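Side-chain contacts in HpcH/HpaI aldolase/citrate lyase family protein (Burkholderia cenocepacia, PDB 4MF4), which adopts the TIM-barrel fold of the HpcH/HpaI aldolase/citrate lyase family and assembles with five further copies of itself: residues A195-L200 with P206-A211; L30-G35 with E41-A46; D113-A118 with A178-V183; V83-R88 with K94-A99. All blocks are in the same frame, centred on the assembly; numbering follows the deposited sequence.

Four contacts are spread round the wall of this TIM barrel. Interactions 2 and 4 each lie within a beta-alpha-beta unit; their strands belong to the same closed sheet, with strand 50-54 between them, and the contacts touch where Trp31 CZ2 packs 3.4 Å from Arg84 CZ, the arginine that also binds 1,2-ethanediol. Interaction 4 reaches interaction 3 through a probable hydrogen bond of 3.0 Å between Arg88 NE and His117 ND1; the centres of these two contacts are about 17 Å apart. Interactions 2 and 3 lie on opposite sides of the chain's centre, about 29 Å between centres. Interaction 1 touches none of the others, its nearest atoms being about 12 Å from interactions 3 and 4.

Interaction 1 (A195-L200 with P206-A211); sequences ASLGHL and PDVETA
Leu197 and His199 both place CG beside the backbone N and opposite the carbonyl carbon (chi1 -55° and -71°), and both side chains thereby extend from one loop onto helix 206-222. The loop belongs to the TIM-barrel connection between strands 185-188 and 225-230. It starts where helix 190-196 ends in a Schellman motif: Gly198 takes positive phi, and its N bonds back to Ala195 O at 3.0 Å.

Leu197 goes in by one methyl. Its CD1 lies 3.6 Å from Ala211 CB and 4.0 Å from Val208 CA, so it sits on the helix between residues one turn apart, while Ala168 of helix 168-172 touches the same leucine. His199 approaches by its CB, 3.8 Å from Val208 CG2, the two side chains running past each other in opposite senses. The same valine methyl is 4.2 Å from Leu197 CD1, so it touches both loop side chains.

Toward solvent the contact turns polar and looser. His199 CE1 stands 4.1 Å from Asp207 OD2, with imidazole and carboxylate planes 79° apart, and the ring's NE2 is 4.6 Å from the same oxygen. His205 stacks on the His199 ring and accepts a hydrogen bond from the backbone N of Asp207, linking the loop to the start of the helix. In that first turn Pro206 O takes two donors from opposite faces of its plane, Thr210 N and, at 2.8 Å, Thr210 OG1.

Interaction 2 (L30-G35 with E41-A46); sequences LWLSLG and EALAHA
Leu43 meets Leu30 and Leu32 in two different attitudes: its side chain crosses Leu30 at about a right angle, but runs alongside Leu32 in the opposite direction. The three leucines form part of the strand-to-helix packing of a beta-alpha-beta unit in the TIM barrel, strand 27-32 and helix 37-43 leading on to strand 50-54.

Because Leu30 and Leu32 alternate with Trp31, both turn toward the helix. Leu30 sets CG opposite its backbone N (chi1 -168°), which carries CD2 across the forked end of Leu43; CD2 is 3.7 Å from Leu43 CD1 and also 3.7 Å from Leu43 CD2. Leu32 instead has CG beside its backbone N (chi1 -53°) and touches by a single methyl, CD2 to Leu43 CD1 at 3.6 Å. Leu43 CD1 is thus shared by both strand residues.

All three side chains are buried, and the assembly helps to bury them: Thr260 of the third subunit packs on Leu30 and Leu43. Two residues earlier in the helix, Glu41 forms salt bridges with Arg70 and Arg141 of the fourth subunit. Leu43 also opens the type I turn that follows, its O accepting a 2.9 Å hydrogen bond from Ala46 N.

Interaction 3 (D113-A118 with A178-V183); sequences DDAAHA and AATPGV
Thr180 presses its methyl against the backbone of Ala116, and this is the tight part of a buried contact between two parts of the TIM-barrel wall: helix 112-121, which follows strand 103-106, and the loop that leads from helix 174-178 into strand 185-188. CG2 of Thr180 comes to 3.7 Å from Ala116 N and 3.8 Å from Ala116 CA, whereas Ala116 CB is farther from that methyl, at 4.1 Å. The threonine thus touches the helix mainly along its main chain, where the small alanines let the loop come close.

Its branches divide the work. With chi1 at -62°, CG2 lies opposite the backbone N and faces the helix, while OG1 lies beside that N and turns back to the loop's own preceding helix, where it hydrogen-bonds Arg176 O. OG1 also lies 4.1 Å from Ala115 CB. The same alanine methyl meets Val183 CG2, also at 4.1 Å, so Ala115 CB faces both loop side chains at ordinary van der Waals spacing.

The loop's other side is looser. Ala179 and Pro181, flanking Thr180, are exposed, and Pro181 and Gly182 form the corner of a type II turn. That turn brings Val183 back to the helix and is closed by Val183 N bonding to Thr180 O at 3.1 Å.

Interaction 4 (V83-R88 with K94-A99); sequences VRVPAR and KRALDA. With EDO (1,2-ethanediol), chain G.
A beta-alpha-beta unit of the TIM barrel, strand 80-84, helix 90-98 and strand 103-106, is packed here through Val83, Val85 and Ala96, while Arg84, between the valines, points to the other side of the strand, where it meets polar groups and 1,2-ethanediol. The apolar side is simple. Ala96 CB points from the helix at the end of the strand, 4.2 Å from Val83 CG1 and 4.1 Å from Val85 CG1, so one alanine methyl bridges two residues that turn the same way. Val85 offers CG1 because chi1 of -60° puts it beside the backbone N, opposite the carbonyl carbon. All three residues are buried, and Ala96 CA and Val83 CA are 7.3 Å apart, a close approach consistent with the small alanine side chain.

The helix's outward side is charged and meets the fifth subunit, where Lys94 forms a salt bridge with Glu56 and Arg95 one with Asp61 of that chain.

Arg84 leaves the strand away from the helix, its chain nearly extended as far as a bend at chi3 (75°). Several partners fix the rotation of its guanidinium: NE makes a salt bridge with Asp54 of the adjacent strand 50-54, and NH1 a hydrogen bond with Gln164 of strand 160-165. NH2 binds 1,2-ethanediol, probably taken up from the crystallisation liquor. The diol's O2 lies at the edge of the guanidinium and in its plane, and NH2 donates to O2 over 2.8 Å with an N-H...O angle of 162°.

Interaction 1 (A195-L200 with P206-A211)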
loop_
_atom_site.group_PDB
_atom_site.type_symbol
_atom_site.label_atom_id
_atom_site.label_comp_id
_atom_site.label_asym_id
_atom_site.label_seq_id
_atom_site.Cartn_x
_atom_site.Cartn_y
_atom_site.Cartn_z
ATOM N N ALA A 195 -15.217 -11.954 -30.418
ATOM C CA ALA A 195 -13.823 -12.028 -30.856
ATOM C C ALA A 195 -13.408 -13.452 -31.255
ATOM O O ALA A 195 -12.792 -13.659 -32.302
ATOM C CB ALA A 195 -12.895 -11.474 -29.785
ATOM N N SER A 196 -13.708 -14.454 -30.437
ATOM C CA SER A 196 -13.264 -15.815 -30.797
ATOM C C SER A 196 -13.973 -16.368 -32.025
ATOM O O SER A 196 -13.419 -17.216 -32.749
ATOM C CB SER A 196 -13.401 -16.813 -29.655
ATOM O OG SER A 196 -13.308 -18.124 -30.197
ATOM N N LEU A 197 -15.173 -15.877 -32.317
ATOM C CA LEU A 197 -15.854 -16.361 -33.491
ATOM C C LEU A 197 -15.458 -15.561 -34.736
ATOM O O LEU A 197 -16.026 -15.788 -35.801
ATOM C CB LEU A 197 -17.380 -16.317 -33.314
ATOM C CG LEU A 197 -17.949 -17.052 -32.094
ATOM C CD1 LEU A 197 -19.416 -16.729 -31.868
ATOM C CD2 LEU A 197 -17.792 -18.558 -32.239
ATOM N N GLY A 198 -14.520 -14.618 -34.613
ATOM C CA GLY A 198 -13.998 -13.902 -35.766
ATOM C C GLY A 198 -14.690 -12.584 -36.006
ATOM O O GLY A 198 -14.610 -12.036 -37.091
ATOM N N HIS A 199 -15.343 -12.054 -34.972
ATOM C CA HIS A 199 -16.223 -10.893 -35.077
ATOM C C HIS A 199 -15.922 -9.868 -33.998
ATOM O O HIS A 199 -16.805 -9.321 -33.367
ATOM C CB HIS A 199 -17.688 -11.369 -35.006
ATOM C CG HIS A 199 -18.098 -12.096 -36.235
ATOM N ND1 HIS A 199 -18.160 -13.471 -36.304
ATOM C CD2 HIS A 199 -18.338 -11.642 -37.485
ATOM C CE1 HIS A 199 -18.491 -13.829 -37.529
ATOM N NE2 HIS A 199 -18.593 -12.739 -38.264
ATOM N N LEU A 200 -14.641 -9.634 -33.786
ATOM C CA LEU A 200 -14.178 -8.647 -32.845
ATOM C C LEU A 200 -14.913 -7.309 -32.981
ATOM O O LEU A 200 -14.986 -6.754 -34.077
ATOM C CB LEU A 200 -12.691 -8.426 -33.076
ATOM C CG LEU A 200 -11.954 -7.390 -32.251
ATOM C CD1 LEU A 200 -11.701 -7.882 -30.838
ATOM C CD2 LEU A 200 -10.638 -7.068 -32.948
ATOM N N PRO A 206 -24.889 -11.914 -36.706
ATOM C CA PRO A 206 -25.827 -13.042 -36.547
ATOM C C PRO A 206 -25.217 -14.364 -36.046
ATOM O O PRO A 206 -25.883 -15.162 -35.384
ATOM C CB PRO A 206 -26.424 -13.212 -37.955
ATOM C CG PRO A 206 -25.908 -12.089 -38.791
ATOM C CD PRO A 206 -25.183 -11.124 -37.916
ATOM N N ASP A 207 -23.972 -14.621 -36.408
ATOM C CA ASP A 207 -23.318 -15.825 -35.984
ATOM C C ASP A 207 -23.013 -15.751 -34.503
ATOM O O ASP A 207 -23.083 -16.757 -33.825
ATOM C CB ASP A 207 -22.047 -16.044 -36.775
ATOM C CG ASP A 207 -22.326 -16.404 -38.214
ATOM O OD1 ASP A 207 -23.490 -16.728 -38.548
ATOM O OD2 ASP A 207 -21.375 -16.387 -38.993
ATOM N N VAL A 208 -22.701 -14.557 -34.012
ATOM C CA VAL A 208 -22.504 -14.359 -32.575
ATOM C C VAL A 208 -23.833 -14.496 -31.834
ATOM O O VAL A 208 -23.887 -15.145 -30.764
ATOM C CB VAL A 208 -21.880 -13.003 -32.236
ATOM C CG1 VAL A 208 -21.751 -12.857 -30.723
ATOM C CG2 VAL A 208 -20.523 -12.845 -32.894
ATOM N N GLU A 209 -24.904 -13.934 -32.396
ATOM C CA GLU A 209 -26.256 -14.070 -31.770
ATOM C C GLU A 209 -26.689 -15.527 -31.753
ATOM O O GLU A 209 -27.251 -15.979 -30.767
ATOM C CB GLU A 209 -27.313 -13.132 -32.411
ATOM C CG GLU A 209 -26.989 -11.666 -32.093
ATOM C CD GLU A 209 -28.073 -10.646 -32.433
ATOM O OE1 GLU A 209 -28.879 -10.861 -33.364
ATOM O OE2 GLU A 209 -28.080 -9.578 -31.791
ATOM N N THR A 210 -26.359 -16.286 -32.808
ATOM C CA THR A 210 -26.630 -17.713 -32.866
ATOM C C THR A 210 -25.879 -18.515 -31.800
ATOM O O THR A 210 -26.459 -19.408 -31.162
ATOM C CB THR A 210 -26.298 -18.295 -34.260
ATOM O OG1 THR A 210 -27.107 -17.666 -35.250
ATOM C CG2 THR A 210 -26.542 -19.781 -34.310
ATOM N N ALA A 211 -24.602 -18.177 -31.593
ATOM C CA ALA A 211 -23.852 -18.829 -30.575
ATOM C C ALA A 211 -24.444 -18.536 -29.190
ATOM O O ALA A 211 -24.614 -19.464 -28.382
ATOM C CB ALA A 211 -22.396 -18.431 -30.640
#

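Interaction 2 (L30-G35 with E41-A46)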
loop_
_atom_site.group_PDB
_atom_site.type_symbol
_atom_site.label_atom_id
_atom_site.label_comp_id
_atom_site.label_asym_id
_atom_site.label_seq_id
_atom_site.Cartn_x
_atom_site.Cartn_y
_atom_site.Cartn_z
ATOM N N LEU A 30 -23.272 -6.126 -10.651
ATOM C CA LEU A 30 -22.504 -5.024 -11.185
ATOM C C LEU A 30 -21.039 -5.507 -11.188
ATOM O O LEU A 30 -20.643 -6.170 -10.241
ATOM C CB LEU A 30 -22.689 -3.853 -10.223
ATOM C CG LEU A 30 -22.249 -2.460 -10.617
ATOM C CD1 LEU A 30 -23.031 -1.941 -11.857
ATOM C CD2 LEU A 30 -22.456 -1.541 -9.402
ATOM N N TRP A 31 -20.284 -5.204 -12.254
ATOM C CA TRP A 31 -18.869 -5.492 -12.372
ATOM C C TRP A 31 -18.065 -4.427 -11.637
ATOM O O TRP A 31 -18.320 -3.214 -11.818
ATOM C CB TRP A 31 -18.447 -5.443 -13.847
ATOM C CG TRP A 31 -17.466 -6.457 -14.210
ATOM C CD1 TRP A 31 -16.158 -6.260 -14.519
ATOM C CD2 TRP A 31 -17.717 -7.860 -14.344
ATOM N NE1 TRP A 31 -15.576 -7.475 -14.816
ATOM C CE2 TRP A 31 -16.514 -8.463 -14.706
ATOM C CE3 TRP A 31 -18.847 -8.662 -14.168
ATOM C CZ2 TRP A 31 -16.404 -9.829 -14.926
ATOM C CZ3 TRP A 31 -18.735 -10.022 -14.369
ATOM C CH2 TRP A 31 -17.527 -10.599 -14.741
ATOM N N LEU A 32 -17.115 -4.872 -10.808
ATOM C CA LEU A 32 -16.254 -3.958 -10.098
ATOM C C LEU A 32 -14.843 -4.030 -10.676
ATOM O O LEU A 32 -14.104 -4.964 -10.383
ATOM C CB LEU A 32 -16.218 -4.255 -8.597
ATOM C CG LEU A 32 -17.541 -4.347 -7.849
ATOM C CD1 LEU A 32 -17.264 -4.660 -6.388
ATOM C CD2 LEU A 32 -18.360 -3.079 -7.989
ATOM N N SER A 33 -14.510 -3.020 -11.486
ATOM C CA SER A 33 -13.211 -2.843 -12.162
ATOM C C SER A 33 -12.280 -1.796 -11.515
ATOM O O SER A 33 -11.065 -1.820 -11.752
ATOM C CB SER A 33 -13.436 -2.365 -13.605
ATOM O OG SER A 33 -14.288 -3.258 -14.305
ATOM N N LEU A 34 -12.820 -0.879 -10.707
ATOM C CA LEU A 34 -12.030 0.254 -10.233
ATOM C C LEU A 34 -10.998 -0.124 -9.167
ATOM O O LEU A 34 -10.022 0.625 -8.955
ATOM C CB LEU A 34 -12.938 1.386 -9.694
ATOM C CG LEU A 34 -13.809 2.199 -10.664
ATOM C CD1 LEU A 34 -14.838 2.998 -9.841
ATOM C CD2 LEU A 34 -12.904 3.087 -11.506
ATOM N N GLY A 35 -11.155 -1.271 -8.524
ATOM C CA GLY A 35 -10.172 -1.707 -7.529
ATOM C C GLY A 35 -10.149 -0.922 -6.232
ATOM O O GLY A 35 -9.119 -0.855 -5.548
ATOM N N GLU A 41 -17.624 -0.593 -1.119
ATOM C CA GLU A 41 -18.488 -0.375 0.036
ATOM C C GLU A 41 -19.669 0.501 -0.343
ATOM O O GLU A 41 -20.832 0.153 -0.045
ATOM C CB GLU A 41 -17.764 0.234 1.237
ATOM C CG GLU A 41 -18.654 0.183 2.467
ATOM C CD GLU A 41 -18.011 0.605 3.751
ATOM O OE1 GLU A 41 -16.823 1.024 3.776
ATOM O OE2 GLU A 41 -18.742 0.499 4.779
ATOM N N ALA A 42 -19.404 1.593 -1.068
ATOM C CA ALA A 42 -20.525 2.402 -1.590
ATOM C C ALA A 42 -21.513 1.566 -2.430
ATOM O O ALA A 42 -22.720 1.587 -2.201
ATOM C CB ALA A 42 -19.996 3.616 -2.361
ATOM N N LEU A 43 -21.007 0.825 -3.417
ATOM C CA LEU A 43 -21.872 0.018 -4.282
ATOM C C LEU A 43 -22.625 -1.123 -3.582
ATOM O O LEU A 43 -23.682 -1.558 -4.048
ATOM C CB LEU A 43 -21.098 -0.446 -5.537
ATOM C CG LEU A 43 -20.722 0.705 -6.447
ATOM C CD1 LEU A 43 -19.755 0.255 -7.549
ATOM C CD2 LEU A 43 -21.971 1.337 -7.080
ATOM N N ALA A 44 -22.093 -1.594 -2.469
ATOM C CA ALA A 44 -22.816 -2.499 -1.586
ATOM C C ALA A 44 -24.145 -1.935 -1.058
ATOM O O ALA A 44 -24.992 -2.722 -0.572
ATOM C CB ALA A 44 -21.927 -2.971 -0.443
ATOM N N HIS A 45 -24.373 -0.625 -1.254
ATOM C CA HIS A 45 -25.614 0.055 -0.891
ATOM C C HIS A 45 -26.508 0.303 -2.123
ATOM O O HIS A 45 -27.526 0.968 -2.035
ATOM C CB HIS A 45 -25.322 1.416 -0.231
ATOM C CG HIS A 45 -24.691 1.320 1.116
ATOM N ND1 HIS A 45 -25.411 1.441 2.290
ATOM C CD2 HIS A 45 -23.414 1.078 1.485
ATOM C CE1 HIS A 45 -24.594 1.325 3.320
ATOM N NE2 HIS A 45 -23.383 1.088 2.860
ATOM N N ALA A 46 -26.142 -0.238 -3.273
ATOM C CA ALA A 46 -26.821 0.087 -4.512
ATOM C C ALA A 46 -27.991 -0.856 -4.847
ATOM O O ALA A 46 -28.689 -0.629 -5.828
ATOM C CB ALA A 46 -25.819 0.119 -5.659
#

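Interaction 3 (D113-A118 with A178-V183)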
loop_
_atom_site.group_PDB
_atom_site.type_symbol
_atom_site.label_atom_id
_atom_site.label_comp_id
_atom_site.label_asym_id
_atom_site.label_seq_id
_atom_site.Cartn_x
_atom_site.Cartn_y
_atom_site.Cartn_z
ATOM N N ASP A 113 -14.029 -31.150 -19.660
ATOM C CA ASP A 113 -12.824 -31.370 -18.793
ATOM C C ASP A 113 -12.352 -30.110 -18.099
ATOM O O ASP A 113 -12.058 -30.166 -16.947
ATOM C CB ASP A 113 -11.649 -32.019 -19.538
ATOM C CG ASP A 113 -11.873 -33.491 -19.769
ATOM O OD1 ASP A 113 -12.917 -33.997 -19.306
ATOM O OD2 ASP A 113 -11.024 -34.157 -20.406
ATOM N N ASP A 114 -12.309 -28.983 -18.788
ATOM C CA ASP A 114 -11.990 -27.718 -18.150
ATOM C C ASP A 114 -12.957 -27.407 -16.994
ATOM O O ASP A 114 -12.552 -26.960 -15.953
ATOM C CB ASP A 114 -12.129 -26.539 -19.156
ATOM C CG ASP A 114 -11.066 -26.532 -20.265
ATOM O OD1 ASP A 114 -10.080 -27.283 -20.199
ATOM O OD2 ASP A 114 -11.263 -25.784 -21.226
ATOM N N ALA A 115 -14.253 -27.561 -17.246
ATOM C CA ALA A 115 -15.304 -27.263 -16.263
ATOM C C ALA A 115 -15.178 -28.173 -15.040
ATOM O O ALA A 115 -15.202 -27.700 -13.896
ATOM C CB ALA A 115 -16.686 -27.434 -16.907
ATOM N N ALA A 116 -15.023 -29.476 -15.288
ATOM C CA ALA A 116 -14.793 -30.449 -14.203
ATOM C C ALA A 116 -13.532 -30.114 -13.374
ATOM O O ALA A 116 -13.550 -30.225 -12.169
ATOM C CB ALA A 116 -14.665 -31.860 -14.775
ATOM N N HIS A 117 -12.454 -29.724 -14.026
ATOM C CA HIS A 117 -11.205 -29.342 -13.313
ATOM C C HIS A 117 -11.453 -28.105 -12.424
ATOM O O HIS A 117 -11.087 -28.075 -11.275
ATOM C CB HIS A 117 -10.066 -29.120 -14.307
ATOM C CG HIS A 117 -8.767 -28.766 -13.649
ATOM N ND1 HIS A 117 -8.121 -27.571 -13.858
ATOM C CD2 HIS A 117 -8.028 -29.431 -12.732
ATOM C CE1 HIS A 117 -7.010 -27.531 -13.141
ATOM N NE2 HIS A 117 -6.940 -28.642 -12.435
ATOM N N ALA A 118 -12.171 -27.130 -12.943
ATOM C CA ALA A 118 -12.505 -25.907 -12.241
ATOM C C ALA A 118 -13.268 -26.240 -10.980
ATOM O O ALA A 118 -12.911 -25.790 -9.892
ATOM C CB ALA A 118 -13.321 -24.989 -13.160
ATOM N N ALA A 178 -22.645 -27.843 -19.501
ATOM C CA ALA A 178 -23.817 -27.669 -18.643
ATOM C C ALA A 178 -24.141 -28.892 -17.778
ATOM O O ALA A 178 -24.598 -28.736 -16.646
ATOM C CB ALA A 178 -25.008 -27.322 -19.486
ATOM N N ALA A 179 -23.907 -30.083 -18.313
ATOM C CA ALA A 179 -24.190 -31.333 -17.589
ATOM C C ALA A 179 -23.079 -31.713 -16.619
ATOM O O ALA A 179 -23.214 -32.692 -15.887
ATOM C CB ALA A 179 -24.409 -32.466 -18.565
ATOM N N THR A 180 -21.991 -30.942 -16.573
ATOM C CA THR A 180 -20.906 -31.210 -15.605
ATOM C C THR A 180 -21.375 -30.940 -14.169
ATOM O O THR A 180 -21.752 -29.792 -13.821
ATOM C CB THR A 180 -19.661 -30.347 -15.900
ATOM O OG1 THR A 180 -19.153 -30.674 -17.195
ATOM C CG2 THR A 180 -18.562 -30.552 -14.886
ATOM N N PRO A 181 -21.333 -31.979 -13.300
ATOM C CA PRO A 181 -21.781 -31.731 -11.921
ATOM C C PRO A 181 -20.948 -30.640 -11.234
ATOM O O PRO A 181 -19.731 -30.559 -11.394
ATOM C CB PRO A 181 -21.580 -33.095 -11.240
ATOM C CG PRO A 181 -21.733 -34.085 -12.339
ATOM C CD PRO A 181 -21.094 -33.423 -13.538
ATOM N N GLY A 182 -21.601 -29.782 -10.477
ATOM C CA GLY A 182 -20.899 -28.672 -9.856
ATOM C C GLY A 182 -20.859 -27.366 -10.640
ATOM O O GLY A 182 -20.412 -26.352 -10.105
ATOM N N VAL A 183 -21.299 -27.367 -11.897
ATOM C CA VAL A 183 -21.448 -26.132 -12.678
ATOM C C VAL A 183 -22.789 -25.497 -12.313
ATOM O O VAL A 183 -23.841 -26.054 -12.604
ATOM C CB VAL A 183 -21.387 -26.392 -14.207
ATOM C CG1 VAL A 183 -21.881 -25.180 -15.013
ATOM C CG2 VAL A 183 -19.976 -26.744 -14.598
#

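Interaction 4 (V83-R88 with K94-A99)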
loop_
_atom_site.group_PDB
_atom_site.type_symbol
_atom_site.label_atom_id
_atom_site.label_comp_id
_atom_site.label_asym_id
_atom_site.label_seq_id
_atom_site.Cartn_x
_atom_site.Cartn_y
_atom_site.Cartn_z
ATOM N N VAL A 83 -16.121 -13.567 -7.346
ATOM C CA VAL A 83 -14.751 -13.268 -7.796
ATOM C C VAL A 83 -14.478 -13.915 -9.135
ATOM O O VAL A 83 -14.660 -15.138 -9.285
ATOM C CB VAL A 83 -13.677 -13.691 -6.735
ATOM C CG1 VAL A 83 -12.265 -13.565 -7.295
ATOM C CG2 VAL A 83 -13.793 -12.842 -5.488
ATOM N N ARG A 84 -14.084 -13.131 -10.146
ATOM C CA ARG A 84 -13.575 -13.772 -11.385
ATOM C C ARG A 84 -12.060 -13.940 -11.305
ATOM O O ARG A 84 -11.340 -12.927 -11.317
ATOM C CB ARG A 84 -13.919 -13.008 -12.654
ATOM C CG ARG A 84 -13.224 -13.641 -13.881
ATOM C CD ARG A 84 -13.868 -13.256 -15.184
ATOM N NE ARG A 84 -13.534 -11.890 -15.556
ATOM C CZ ARG A 84 -13.864 -11.301 -16.705
ATOM N NH1 ARG A 84 -14.607 -11.922 -17.638
ATOM N NH2 ARG A 84 -13.482 -10.056 -16.915
ATOM N N VAL A 85 -11.584 -15.201 -11.237
ATOM C CA VAL A 85 -10.157 -15.458 -11.107
ATOM C C VAL A 85 -9.467 -15.222 -12.451
ATOM O O VAL A 85 -10.131 -15.197 -13.497
ATOM C CB VAL A 85 -9.821 -16.859 -10.533
ATOM C CG1 VAL A 85 -10.414 -17.011 -9.144
ATOM C CG2 VAL A 85 -10.259 -17.988 -11.463
ATOM N N PRO A 86 -8.142 -14.980 -12.426
ATOM C CA PRO A 86 -7.423 -14.696 -13.661
ATOM C C PRO A 86 -7.323 -15.896 -14.605
ATOM O O PRO A 86 -7.325 -15.706 -15.813
ATOM C CB PRO A 86 -6.008 -14.294 -13.181
ATOM C CG PRO A 86 -6.148 -14.025 -11.722
ATOM C CD PRO A 86 -7.238 -14.974 -11.272
ATOM N N ALA A 87 -7.227 -17.105 -14.037
ATOM C CA ALA A 87 -6.938 -18.336 -14.793
ATOM C C ALA A 87 -7.247 -19.532 -13.880
ATOM O O ALA A 87 -7.440 -19.380 -12.688
ATOM C CB ALA A 87 -5.473 -18.384 -15.207
ATOM N N ARG A 88 -7.279 -20.715 -14.463
ATOM C CA ARG A 88 -7.638 -21.900 -13.715
ATOM C C ARG A 88 -6.377 -22.571 -13.150
ATOM O O ARG A 88 -6.063 -23.687 -13.530
ATOM C CB ARG A 88 -8.391 -22.833 -14.650
ATOM C CG ARG A 88 -9.356 -23.738 -13.959
ATOM C CD ARG A 88 -10.108 -24.537 -14.986
ATOM N NE ARG A 88 -9.225 -25.441 -15.681
ATOM C CZ ARG A 88 -8.823 -25.314 -16.930
ATOM N NH1 ARG A 88 -9.281 -24.343 -17.714
ATOM N NH2 ARG A 88 -8.014 -26.239 -17.410
ATOM N N LYS A 94 -7.101 -21.185 -4.800
ATOM C CA LYS A 94 -6.820 -21.264 -3.394
ATOM C C LYS A 94 -6.839 -19.870 -2.754
ATOM O O LYS A 94 -7.490 -19.670 -1.738
ATOM C CB LYS A 94 -5.425 -21.881 -3.268
ATOM C CG LYS A 94 -5.056 -22.481 -1.964
ATOM C CD LYS A 94 -3.749 -23.258 -2.125
ATOM C CE LYS A 94 -3.928 -24.549 -2.878
ATOM N NZ LYS A 94 -2.591 -25.043 -3.319
ATOM N N ARG A 95 -6.121 -18.918 -3.340
ATOM C CA ARG A 95 -6.119 -17.524 -2.824
ATOM C C ARG A 95 -7.557 -16.943 -2.701
ATOM O O ARG A 95 -7.933 -16.372 -1.684
ATOM C CB ARG A 95 -5.268 -16.610 -3.694
ATOM C CG ARG A 95 -3.752 -16.774 -3.578
ATOM C CD ARG A 95 -3.205 -16.481 -2.215
ATOM N NE ARG A 95 -1.727 -16.451 -2.218
ATOM C CZ ARG A 95 -0.966 -15.444 -2.637
ATOM N NH1 ARG A 95 -1.500 -14.342 -3.186
ATOM N NH2 ARG A 95 0.356 -15.543 -2.544
ATOM N N ALA A 96 -8.357 -17.103 -3.739
ATOM C CA ALA A 96 -9.703 -16.519 -3.726
ATOM C C ALA A 96 -10.599 -17.220 -2.690
ATOM O O ALA A 96 -11.267 -16.570 -1.912
ATOM C CB ALA A 96 -10.318 -16.605 -5.099
ATOM N N LEU A 97 -10.569 -18.536 -2.648
ATOM C CA LEU A 97 -11.364 -19.272 -1.659
ATOM C C LEU A 97 -10.888 -19.011 -0.239
ATOM O O LEU A 97 -11.711 -18.786 0.678
ATOM C CB LEU A 97 -11.333 -20.784 -1.929
ATOM C CG LEU A 97 -12.059 -21.246 -3.207
ATOM C CD1 LEU A 97 -11.883 -22.737 -3.309
ATOM C CD2 LEU A 97 -13.522 -20.875 -3.275
ATOM N N ASP A 98 -9.575 -19.030 -0.020
ATOM C CA ASP A 98 -9.100 -18.722 1.324
ATOM C C ASP A 98 -9.511 -17.314 1.847
ATOM O O ASP A 98 -9.741 -17.139 3.036
ATOM C CB ASP A 98 -7.586 -18.902 1.399
ATOM C CG ASP A 98 -7.159 -20.382 1.383
ATOM O OD1 ASP A 98 -7.975 -21.326 1.559
ATOM O OD2 ASP A 98 -5.940 -20.593 1.240
ATOM N N ALA A 99 -9.597 -16.333 0.954
ATOM C CA ALA A 99 -9.966 -14.960 1.274
ATOM C C ALA A 99 -11.470 -14.823 1.588
ATOM O O ALA A 99 -11.915 -13.772 2.069
ATOM C CB ALA A 99 -9.604 -14.030 0.128
HETATM C C1 EDO G . -16.986 -9.229 -18.559
HETATM O O1 EDO G . -17.370 -10.095 -19.645
HETATM C C2 EDO G . -16.001 -8.142 -18.974
HETATM O O2 EDO G . -14.687 -8.716 -19.111
#